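Local structure of ATP-dependent DNA helicase RecQ (Porphyromonas gingivalis, 3IUO) at residues V26-D30 against R31-L35; E52-T55 against I56-G60. The protein probably couples ATP hydrolysis to 3'-5' unwinding of duplex DNA, the chain here being its C-terminal domain, with a helix-turn-helix segment. All coordinates share one frame; numbering follows the deposited sequence.

In the fold
From the N terminus, helix 15-30 runs into contact 1, where V26-D30 meets R31-L35 and the chain turns out of the helix toward helix 35-41. Helix 46-58 follows, and contact 2 covers its last turns, E52-T55 against I56-G60. The two lie in series, neither enclosing the other, and each is a local helix end closed by a Schellman motif within the helix-turn-helix region. Their centres are about 14 Å apart, yet they touch: V26 CG2 lies 3.7 Å from I56 CG2, and I29 packs on V53. Contact 1 packs the end of helix 15-30 on helix 35-41 (I38) and helix 66-72 (Y67); contact 2 joins helix 46-58 to helix 106-121.

Contact 1 of 2, residues V26-D30 against R31-L35; sequences VQQID and RKVAL
R31 N bonds back to Q27 O at 3.0 Å as helix 15-30 ends, and the chain then turns through a Schellman motif. K32, with positive phi (63°), is its C-prime residue: V33 N reaches Q28 O in a nearly straight bond (3.1 Å, N-H...O 169°), while K32 N bonds to I29 O at 2.9 Å from above the carbonyl plane. The reversal sends the chain on to A34, the N-cap of the next helix of this helix-turn-helix region. V33 lies beside the last turn, its CG2 3.4 Å from Q28 O, and its own carbonyl oxygen is hydrogen-bonded by Y67 OH. On the same flank R31 folds back along the helix: its chain bends at chi3 (-31°), which lays one guanidinium face over Q28 CA, off-centre toward the rim, and brings NH2 to 3.9 Å from Q28 CG. On the buried side I29 packs on I38, I65 and Y67. K32 curls the other way, bending back so that CD passes beside the carbonyl oxygens of I29 and D30. A water donates to I29 O at 2.8 Å and accepts from K32 NZ at 2.9 Å.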
ATOM      1  N   VAL B  26     -19.058   6.009 -10.147  1.00 13.08           N
ATOM      2  CA  VAL B  26     -19.334   6.571  -8.822  1.00 11.75           C
ATOM      3  C   VAL B  26     -20.837   6.776  -8.648  1.00 12.51           C
ATOM      4  O   VAL B  26     -21.396   6.457  -7.608  1.00 11.62           O
ATOM      5  CB  VAL B  26     -18.547   7.878  -8.624  1.00 12.34           C
ATOM      6  CG1 VAL B  26     -18.996   8.586  -7.340  1.00 10.17           C
ATOM      7  CG2 VAL B  26     -17.061   7.581  -8.580  1.00 13.29           C
ATOM      8  N   GLN B  27     -21.489   7.284  -9.694  1.00 12.76           N
ATOM      9  CA  GLN B  27     -22.931   7.509  -9.623  1.00 13.17           C
ATOM     10  C   GLN B  27     -23.672   6.185  -9.487  1.00 12.94           C
ATOM     11  O   GLN B  27     -24.623   6.084  -8.700  1.00 12.08           O
ATOM     12  CB  GLN B  27     -23.407   8.288 -10.849  1.00 13.84           C
ATOM     13  CG  GLN B  27     -22.909   9.729 -10.867  1.00 16.75           C
ATOM     14  CD  GLN B  27     -23.266  10.482 -12.147  1.00 21.05           C
ATOM     15  OE1 GLN B  27     -23.519   9.880 -13.199  1.00 24.17           O
ATOM     16  NE2 GLN B  27     -23.263  11.808 -12.065  1.00 22.41           N
ATOM     17  N   GLN B  28     -23.234   5.177 -10.252  1.00 12.60           N
ATOM     18  CA  GLN B  28     -23.812   3.832 -10.172  1.00 12.62           C
ATOM     19  C   GLN B  28     -23.675   3.237  -8.770  1.00 12.80           C
ATOM     20  O   GLN B  28     -24.623   2.661  -8.228  1.00 13.66           O
ATOM     21  CB  GLN B  28     -23.208   2.897 -11.225  1.00 13.09           C
ATOM     22  CG  GLN B  28     -23.773   3.138 -12.632  1.00 13.84           C
ATOM     23  CD  GLN B  28     -22.909   2.494 -13.696  1.00 12.90           C
ATOM     24  OE1 GLN B  28     -21.704   2.785 -13.810  1.00 15.25           O
ATOM     25  NE2 GLN B  28     -23.504   1.616 -14.477  1.00 18.63           N
ATOM     26  N   ILE B  29     -22.504   3.413  -8.165  1.00 12.65           N
ATOM     27  CA  ILE B  29     -22.282   2.854  -6.845  1.00 12.58           C
ATOM     28  C   ILE B  29     -23.167   3.579  -5.847  1.00 12.49           C
ATOM     29  O   ILE B  29     -23.752   2.952  -4.972  1.00 13.36           O
ATOM     30  CB  ILE B  29     -20.804   2.923  -6.433  1.00 11.70           C
ATOM     31  CG1 ILE B  29     -19.978   1.884  -7.234  1.00 10.70           C
ATOM     32  CG2 ILE B  29     -20.646   2.676  -4.926  1.00 13.00           C
ATOM     33  CD1 ILE B  29     -18.469   2.056  -7.120  1.00  8.72           C
ATOM     34  N   ASP B  30     -23.309   4.894  -6.006  1.00 13.32           N
ATOM     35  CA  ASP B  30     -24.172   5.663  -5.109  1.00 13.63           C
ATOM     36  C   ASP B  30     -25.618   5.190  -5.203  1.00 13.48           C
ATOM     37  O   ASP B  30     -26.346   5.222  -4.207  1.00 13.64           O
ATOM     38  CB  ASP B  30     -24.087   7.159  -5.413  1.00 13.65           C
ATOM     39  CG  ASP B  30     -24.739   8.026  -4.325  1.00 18.09           C
ATOM     40  OD1 ASP B  30     -24.967   7.553  -3.189  1.00 23.94           O
ATOM     41  OD2 ASP B  30     -25.036   9.205  -4.608  1.00 22.80           O
ATOM     42  N   ARG B  31     -26.006   4.759  -6.405  1.00 13.68           N
ATOM     43  CA  ARG B  31     -27.356   4.246  -6.675  1.00 13.97           C
ATOM     44  C   ARG B  31     -27.476   2.755  -6.358  1.00 14.05           C
ATOM     45  O   ARG B  31     -28.497   2.141  -6.667  1.00 13.94           O
ATOM     46  CB  ARG B  31     -27.786   4.497  -8.133  1.00 14.04           C
ATOM     47  CG  ARG B  31     -27.889   5.971  -8.534  1.00 17.18           C
ATOM     48  CD  ARG B  31     -28.612   6.214  -9.863  1.00 21.42           C
ATOM     49  NE  ARG B  31     -28.473   5.132 -10.850  1.00 24.84           N
ATOM     50  CZ  ARG B  31     -27.606   5.119 -11.866  1.00 26.67           C
ATOM     51  NH1 ARG B  31     -26.763   6.129 -12.065  1.00 26.52           N
ATOM     52  NH2 ARG B  31     -27.590   4.083 -12.703  1.00 26.48           N
ATOM     53  N   LYS B  32     -26.444   2.175  -5.754  1.00 13.69           N
ATOM     54  CA  LYS B  32     -26.479   0.789  -5.276  1.00 13.48           C
ATOM     55  C   LYS B  32     -26.663  -0.240  -6.403  1.00 12.82           C
ATOM     56  O   LYS B  32     -27.396  -1.228  -6.256  1.00 13.13           O
ATOM     57  CB  LYS B  32     -27.538   0.614  -4.167  1.00 14.15           C
ATOM     58  CG  LYS B  32     -27.081   0.900  -2.739  1.00 16.72           C
ATOM     59  CD  LYS B  32     -26.209   2.133  -2.539  1.00 18.24           C
ATOM     60  CE  LYS B  32     -26.476   2.785  -1.167  1.00 19.61           C
ATOM     61  NZ  LYS B  32     -25.230   3.000  -0.364  1.00 19.77           N
ATOM     62  N   VAL B  33     -26.045   0.030  -7.548  1.00 12.07           N
ATOM     63  CA  VAL B  33     -26.042  -0.913  -8.673  1.00 11.53           C
ATOM     64  C   VAL B  33     -24.953  -1.952  -8.376  1.00 11.90           C
ATOM     65  O   VAL B  33     -23.851  -1.587  -7.994  1.00 11.47           O
ATOM     66  CB  VAL B  33     -25.733  -0.192 -10.008  1.00 11.69           C
ATOM     67  CG1 VAL B  33     -25.722  -1.170 -11.175  1.00 12.56           C
ATOM     68  CG2 VAL B  33     -26.748   0.905 -10.255  1.00 11.52           C
ATOM     69  N   ALA B  34     -25.259  -3.237  -8.555  1.00 11.45           N
ATOM     70  CA  ALA B  34     -24.299  -4.304  -8.245  1.00 10.63           C
ATOM     71  C   ALA B  34     -23.042  -4.127  -9.090  1.00 10.73           C
ATOM     72  O   ALA B  34     -23.118  -3.757 -10.264  1.00  9.82           O
ATOM     73  CB  ALA B  34     -24.921  -5.681  -8.468  1.00 11.27           C
ATOM     74  N   LEU B  35     -21.882  -4.353  -8.477  1.00  9.82           N
ATOM     75  CA  LEU B  35     -20.616  -4.106  -9.163  0.50  9.94           C
ATOM     76  C   LEU B  35     -20.450  -4.949 -10.422  1.00 10.24           C
ATOM     77  O   LEU B  35     -19.915  -4.467 -11.423  1.00 10.20           O
ATOM     78  CB  LEU B  35     -19.423  -4.259  -8.220  0.50  9.54           C
ATOM     79  CG  LEU B  35     -18.982  -2.950  -7.542  0.50  8.92           C
ATOM     80  CD1 LEU B  35     -20.047  -2.449  -6.574  0.50  6.96           C
ATOM     81  CD2 LEU B  35     -17.638  -3.133  -6.841  0.50  7.28           C
TER
HETATM   82  O   HOH W   1     -23.114   3.233  -2.294  1.00 12.15           O

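Contact 2 of 2, residues E52-T55 against I56-G60; sequences EVET and IVYSG
The C-terminal turns of helix 46-58 finish in a Schellman motif, with G60 at positive phi (110°), inside the helix-turn-helix region. Ahead of it the i to i+4 pattern is regular: I56 N bonds to E52 O, V57 N to V53 O and Y58 N to E54 O, the last at 2.8 Å. S59 N to T55 O is longer and more bent (3.1 Å, N-H...O 140°), and G60 N turns back to V57 O at 3.0 Å. Y58 lies back over the preceding turn, one ring face above E54 O, which sits off-centre 3.2 Å from Y58 CG; farther out, E54 CB approaches Y58 CZ at 4.0 Å. The polar ends of both side chains go to helix 106-121, E54 in a salt bridge with R110 and Y58 OH in a hydrogen bond with R113. Buried V53 and V57 touch, CG1 to CG2, and both pack on I114; V57 and Y58 also pack on T89 and T90 of the second subunit. I56 sets CG1 3.3 Å from E52 O, while its CG2 branch meets V26 of helix 15-30. A chi1 of 86° turns the S59 hydroxyl back toward the helix, where OG donates to I56 O at 2.7 Å.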
ATOM      1  N   GLU B  52     -10.691   0.030 -11.930  1.00 12.19           N
ATOM      2  CA  GLU B  52     -11.262   1.384 -12.004  1.00 12.03           C
ATOM      3  C   GLU B  52     -11.750   1.899 -10.651  1.00 11.96           C
ATOM      4  O   GLU B  52     -11.517   3.062 -10.301  1.00 12.30           O
ATOM      5  CB  GLU B  52     -12.428   1.434 -12.988  1.00 12.22           C
ATOM      6  CG  GLU B  52     -12.061   1.016 -14.400  1.00 14.59           C
ATOM      7  CD  GLU B  52     -11.165   2.003 -15.130  1.00 18.53           C
ATOM      8  OE1 GLU B  52     -11.055   3.171 -14.704  1.00 21.31           O
ATOM      9  OE2 GLU B  52     -10.591   1.611 -16.171  1.00 20.48           O
ATOM     10  N   VAL B  53     -12.391   1.031  -9.879  1.00 11.15           N
ATOM     11  CA  VAL B  53     -12.872   1.413  -8.526  1.00 12.41           C
ATOM     12  C   VAL B  53     -11.648   1.717  -7.629  1.00 12.28           C
ATOM     13  O   VAL B  53     -11.665   2.668  -6.865  1.00 12.87           O
ATOM     14  CB  VAL B  53     -13.759   0.320  -7.930  1.00 12.97           C
ATOM     15  CG1 VAL B  53     -14.076   0.633  -6.483  1.00 13.23           C
ATOM     16  CG2 VAL B  53     -15.034   0.175  -8.759  1.00 12.22           C
ATOM     17  N   GLU B  54     -10.563   0.939  -7.751  1.00 12.64           N
ATOM     18  CA  GLU B  54      -9.343   1.274  -7.025  1.00 11.74           C
ATOM     19  C   GLU B  54      -8.792   2.677  -7.379  1.00 11.34           C
ATOM     20  O   GLU B  54      -8.463   3.472  -6.496  1.00 12.80           O
ATOM     21  CB  GLU B  54      -8.269   0.205  -7.248  1.00 11.15           C
ATOM     22  CG  GLU B  54      -8.653  -1.095  -6.549  1.00 13.10           C
ATOM     23  CD  GLU B  54      -7.919  -2.359  -7.045  1.00 13.97           C
ATOM     24  OE1 GLU B  54      -7.235  -2.345  -8.090  1.00 13.78           O
ATOM     25  OE2 GLU B  54      -8.070  -3.406  -6.395  1.00 14.92           O
ATOM     26  N   THR B  55      -8.716   2.972  -8.674  1.00 11.33           N
ATOM     27  CA  THR B  55      -8.283   4.291  -9.141  1.00 11.83           C
ATOM     28  C   THR B  55      -9.134   5.410  -8.493  1.00 12.45           C
ATOM     29  O   THR B  55      -8.599   6.418  -7.951  1.00 12.31           O
ATOM     30  CB  THR B  55      -8.337   4.333 -10.663  1.00 12.70           C
ATOM     31  OG1 THR B  55      -7.370   3.407 -11.198  1.00 13.53           O
ATOM     32  CG2 THR B  55      -8.028   5.731 -11.150  1.00 13.21           C
ATOM     33  N   ILE B  56     -10.443   5.194  -8.499  1.00 11.03           N
ATOM     34  CA  ILE B  56     -11.383   6.140  -7.875  1.00 11.80           C
ATOM     35  C   ILE B  56     -11.077   6.338  -6.380  1.00 11.04           C
ATOM     36  O   ILE B  56     -10.999   7.466  -5.871  1.00 12.04           O
ATOM     37  CB  ILE B  56     -12.830   5.641  -8.079  1.00 11.71           C
ATOM     38  CG1 ILE B  56     -13.221   5.823  -9.538  1.00 11.96           C
ATOM     39  CG2 ILE B  56     -13.843   6.363  -7.131  1.00 12.51           C
ATOM     40  CD1 ILE B  56     -14.454   4.976  -9.922  1.00 13.12           C
ATOM     41  N   VAL B  57     -10.906   5.229  -5.675  1.00 11.76           N
ATOM     42  CA  VAL B  57     -10.640   5.295  -4.234  1.00 11.77           C
ATOM     43  C   VAL B  57      -9.278   5.962  -3.969  1.00 11.15           C
ATOM     44  O   VAL B  57      -9.160   6.808  -3.061  1.00 10.50           O
ATOM     45  CB  VAL B  57     -10.694   3.892  -3.660  1.00 13.39           C
ATOM     46  CG1 VAL B  57     -10.133   3.854  -2.207  1.00 14.53           C
ATOM     47  CG2 VAL B  57     -12.126   3.415  -3.678  1.00 16.39           C
ATOM     48  N   TYR B  58      -8.254   5.626  -4.775  1.00 10.99           N
ATOM     49  CA  TYR B  58      -6.966   6.280  -4.569  1.00 10.77           C
ATOM     50  C   TYR B  58      -7.029   7.786  -4.735  1.00 10.89           C
ATOM     51  O   TYR B  58      -6.250   8.501  -4.125  1.00 10.63           O
ATOM     52  CB  TYR B  58      -5.913   5.731  -5.536  1.00 10.64           C
ATOM     53  CG  TYR B  58      -5.601   4.249  -5.430  1.00 11.12           C
ATOM     54  CD1 TYR B  58      -5.944   3.489  -4.287  1.00 12.78           C
ATOM     55  CD2 TYR B  58      -5.000   3.593  -6.500  1.00 11.47           C
ATOM     56  CE1 TYR B  58      -5.645   2.108  -4.218  1.00 12.57           C
ATOM     57  CE2 TYR B  58      -4.707   2.222  -6.446  1.00 12.54           C
ATOM     58  CZ  TYR B  58      -5.044   1.494  -5.303  1.00 13.11           C
ATOM     59  OH  TYR B  58      -4.722   0.167  -5.292  1.00 13.62           O
ATOM     60  N   SER B  59      -7.942   8.262  -5.593  1.00 11.02           N
ATOM     61  CA  SER B  59      -8.115   9.689  -5.860  1.00 11.84           C
ATOM     62  C   SER B  59      -8.820  10.462  -4.735  1.00 11.54           C
ATOM     63  O   SER B  59      -8.842  11.706  -4.741  1.00 12.13           O
ATOM     64  CB  SER B  59      -8.824   9.887  -7.190  1.00 13.06           C
ATOM     65  OG  SER B  59     -10.232   9.822  -7.007  1.00 16.43           O
ATOM     66  N   GLY B  60      -9.353   9.722  -3.768  1.00 10.79           N
ATOM     67  CA  GLY B  60      -9.992  10.350  -2.619  1.00 10.35           C
ATOM     68  C   GLY B  60     -11.496  10.240  -2.508  1.00 10.83           C
ATOM     69  O   GLY B  60     -12.070  10.764  -1.541  1.00 10.33           O
TER